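Local coordinates for alkyltransferase-like protein 1 (Schizosaccharomyces pombe, PDB 3GVA) that recognises DNA carrying O6-alkylguanine lesions, bending the duplex and flipping the damaged base into a pocket so that nucleotide excision repair can act, at residues A[14-20]-A[53-59]. Sequence-based numbering, arbitrary orientation.
Sequences VCEIPYG and HVPWHRV
Cys15 and Val54 are where the CA atoms of the two segments come closest, 5.8 Å apart; the CA atoms of Ile17 and Arg58 are 7.0 Å apart. Segment 14-20 leaves helix 3-14 through a type I turn from Val14 to Ile17; segment 53-59 passes through an inverse gamma turn centred on Pro55 into a short 3-10 segment. Two loops of the MGMT-family DNA-binding domain are joined here by an apolar patch and one long arginine. In the patch, Val14 CG1 lies 3.6 Å from Val54 CG1 and 3.9 Å from Val59 CG2, crossing both side chains at about a right angle. Ile17 CD1 reaches the same Val59 methyl, while the Pro55 ring packs against Cys15 and Val14 O. The Val59 side chain is about 4 Å from that of Tyr25, a residue implicated in nucleotide flipping. Arg58 runs past Ile17 in the opposite direction, extended through CD to NE (chi2 177°, chi3 -167°), which carries its guanidinium alongside Pro18 and Tyr19. Tyr19 CA sits over the centre of one face and Pro55 CB near the rim of the opposite face, while Arg58 NH1 gives Ile17 O a weak, bent hydrogen bond (2.9 Å, 123°). The stronger polar partner is Glu85, whose OE2, shared by Arg58 NE in a salt bridge and by Gly20 N, ties the two segments together. Sandwiched and charge-paired, the guanidinium should have little freedom to rotate.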
loop_
_atom_site.group_PDB
_atom_site.type_symbol
_atom_site.label_atom_id
_atom_site.label_comp_id
_atom_site.label_asym_id
_atom_site.label_seq_id
_atom_site.Cartn_x
_atom_site.Cartn_y
_atom_site.Cartn_z
ATOM N N VAL A 14 3.784 -0.379 -8.389
ATOM C CA VAL A 14 4.101 -0.075 -6.997
ATOM C C VAL A 14 5.542 0.452 -6.882
ATOM O O VAL A 14 5.821 1.379 -6.114
ATOM C CB VAL A 14 3.922 -1.330 -6.096
ATOM C CG1 VAL A 14 4.338 -1.009 -4.666
ATOM C CG2 VAL A 14 2.460 -1.792 -6.127
ATOM N N CYS A 15 6.450 -0.130 -7.656
ATOM C CA CYS A 15 7.847 0.302 -7.642
ATOM C C CYS A 15 7.967 1.761 -8.072
ATOM O O CYS A 15 8.997 2.395 -7.864
ATOM C CB CYS A 15 8.692 -0.571 -8.579
ATOM S SG CYS A 15 9.015 -2.235 -7.962
ATOM N N GLU A 16 6.911 2.293 -8.677
ATOM C CA GLU A 16 6.931 3.683 -9.110
ATOM C C GLU A 16 6.431 4.679 -8.067
ATOM O O GLU A 16 6.648 5.876 -8.219
ATOM C CB GLU A 16 6.136 3.845 -10.398
ATOM C CG GLU A 16 6.834 3.259 -11.600
ATOM C CD GLU A 16 6.058 3.495 -12.871
ATOM O OE1 GLU A 16 4.972 2.897 -13.023
ATOM O OE2 GLU A 16 6.530 4.289 -13.714
ATOM N N ILE A 17 5.746 4.202 -7.026
ATOM C CA ILE A 17 5.269 5.105 -5.969
ATOM C C ILE A 17 6.532 5.725 -5.372
ATOM O O ILE A 17 7.437 5.012 -4.932
ATOM C CB ILE A 17 4.510 4.346 -4.841
ATOM C CG1 ILE A 17 3.352 3.536 -5.432
ATOM C CG2 ILE A 17 3.957 5.340 -3.819
ATOM C CD1 ILE A 17 2.652 2.640 -4.422
ATOM N N PRO A 18 6.619 7.059 -5.356
ATOM C CA PRO A 18 7.839 7.634 -4.790
ATOM C C PRO A 18 8.006 7.559 -3.277
ATOM O O PRO A 18 7.048 7.375 -2.520
ATOM C CB PRO A 18 7.817 9.070 -5.312
ATOM C CG PRO A 18 6.368 9.358 -5.446
ATOM C CD PRO A 18 5.813 8.090 -6.031
ATOM N N TYR A 19 9.260 7.669 -2.864
ATOM C CA TYR A 19 9.649 7.658 -1.464
ATOM C C TYR A 19 8.777 8.676 -0.725
ATOM O O TYR A 19 8.578 9.790 -1.208
ATOM C CB TYR A 19 11.121 8.067 -1.375
ATOM C CG TYR A 19 11.720 8.076 0.007
ATOM C CD1 TYR A 19 12.342 6.941 0.522
ATOM C CD2 TYR A 19 11.711 9.234 0.782
ATOM C CE1 TYR A 19 12.950 6.961 1.777
ATOM C CE2 TYR A 19 12.315 9.265 2.040
ATOM C CZ TYR A 19 12.933 8.125 2.529
ATOM O OH TYR A 19 13.543 8.151 3.763
ATOM N N GLY A 20 8.238 8.290 0.429
ATOM C CA GLY A 20 7.419 9.219 1.191
ATOM C C GLY A 20 5.990 9.401 0.718
ATOM O O GLY A 20 5.254 10.193 1.291
ATOM N N HIS A 53 11.518 -6.871 -2.809
ATOM C CA HIS A 53 12.126 -5.564 -3.010
ATOM C C HIS A 53 11.022 -4.548 -3.316
ATOM O O HIS A 53 11.220 -3.346 -3.174
ATOM C CB HIS A 53 13.076 -5.624 -4.202
ATOM C CG HIS A 53 12.374 -5.847 -5.506
ATOM N ND1 HIS A 53 11.992 -4.810 -6.332
ATOM C CD2 HIS A 53 11.933 -6.981 -6.098
ATOM C CE1 HIS A 53 11.349 -5.297 -7.378
ATOM N NE2 HIS A 53 11.300 -6.613 -7.261
ATOM N N VAL A 54 9.867 -5.039 -3.763
ATOM C CA VAL A 54 8.747 -4.159 -4.087
ATOM C C VAL A 54 8.353 -3.381 -2.830
ATOM O O VAL A 54 8.165 -3.969 -1.770
ATOM C CB VAL A 54 7.534 -4.969 -4.603
ATOM C CG1 VAL A 54 6.364 -4.036 -4.888
ATOM C CG2 VAL A 54 7.918 -5.725 -5.871
ATOM N N PRO A 55 8.234 -2.043 -2.933
ATOM C CA PRO A 55 7.863 -1.218 -1.776
ATOM C C PRO A 55 6.385 -1.298 -1.395
ATOM O O PRO A 55 5.682 -0.284 -1.373
ATOM C CB PRO A 55 8.275 0.185 -2.210
ATOM C CG PRO A 55 8.007 0.157 -3.684
ATOM C CD PRO A 55 8.547 -1.201 -4.105
ATOM N N TRP A 56 5.934 -2.507 -1.071
ATOM C CA TRP A 56 4.544 -2.762 -0.695
ATOM C C TRP A 56 4.044 -1.913 0.467
ATOM O O TRP A 56 2.841 -1.708 0.623
ATOM C CB TRP A 56 4.365 -4.240 -0.333
ATOM C CG TRP A 56 5.275 -4.673 0.778
ATOM C CD1 TRP A 56 6.558 -5.129 0.659
ATOM C CD2 TRP A 56 5.002 -4.605 2.179
ATOM N NE1 TRP A 56 7.102 -5.343 1.898
ATOM C CE2 TRP A 56 6.170 -5.029 2.852
ATOM C CE3 TRP A 56 3.888 -4.222 2.931
ATOM C CZ2 TRP A 56 6.256 -5.080 4.247
ATOM C CZ3 TRP A 56 3.970 -4.272 4.321
ATOM C CH2 TRP A 56 5.149 -4.697 4.963
ATOM N N HIS A 57 4.959 -1.417 1.289
ATOM C CA HIS A 57 4.548 -0.625 2.437
ATOM C C HIS A 57 3.908 0.696 2.019
ATOM O O HIS A 57 3.227 1.336 2.821
ATOM C CB HIS A 57 5.743 -0.368 3.365
ATOM C CG HIS A 57 6.843 0.420 2.728
ATOM N ND1 HIS A 57 7.653 -0.096 1.741
ATOM C CD2 HIS A 57 7.230 1.707 2.898
ATOM C CE1 HIS A 57 8.490 0.838 1.326
ATOM N NE2 HIS A 57 8.254 1.943 2.010
ATOM N N ARG A 58 4.114 1.096 0.764
ATOM C CA ARG A 58 3.539 2.345 0.268
ATOM C C ARG A 58 2.107 2.182 -0.240
ATOM O O ARG A 58 1.487 3.141 -0.688
ATOM C CB ARG A 58 4.425 2.938 -0.832
ATOM C CG ARG A 58 5.773 3.407 -0.294
ATOM C CD ARG A 58 6.686 3.933 -1.376
ATOM N NE ARG A 58 8.042 4.084 -0.855
ATOM C CZ ARG A 58 9.144 4.014 -1.597
ATOM N NH1 ARG A 58 9.056 3.806 -2.904
ATOM N NH2 ARG A 58 10.336 4.103 -1.021
ATOM N N VAL A 59 1.580 0.968 -0.171
ATOM C CA VAL A 59 0.205 0.720 -0.595
ATOM C C VAL A 59 -0.639 0.542 0.677
ATOM O O VAL A 59 -0.356 -0.327 1.502
ATOM C CB VAL A 59 0.113 -0.550 -1.485
ATOM C CG1 VAL A 59 -1.307 -0.730 -2.005
ATOM C CG2 VAL A 59 1.073 -0.429 -2.665
#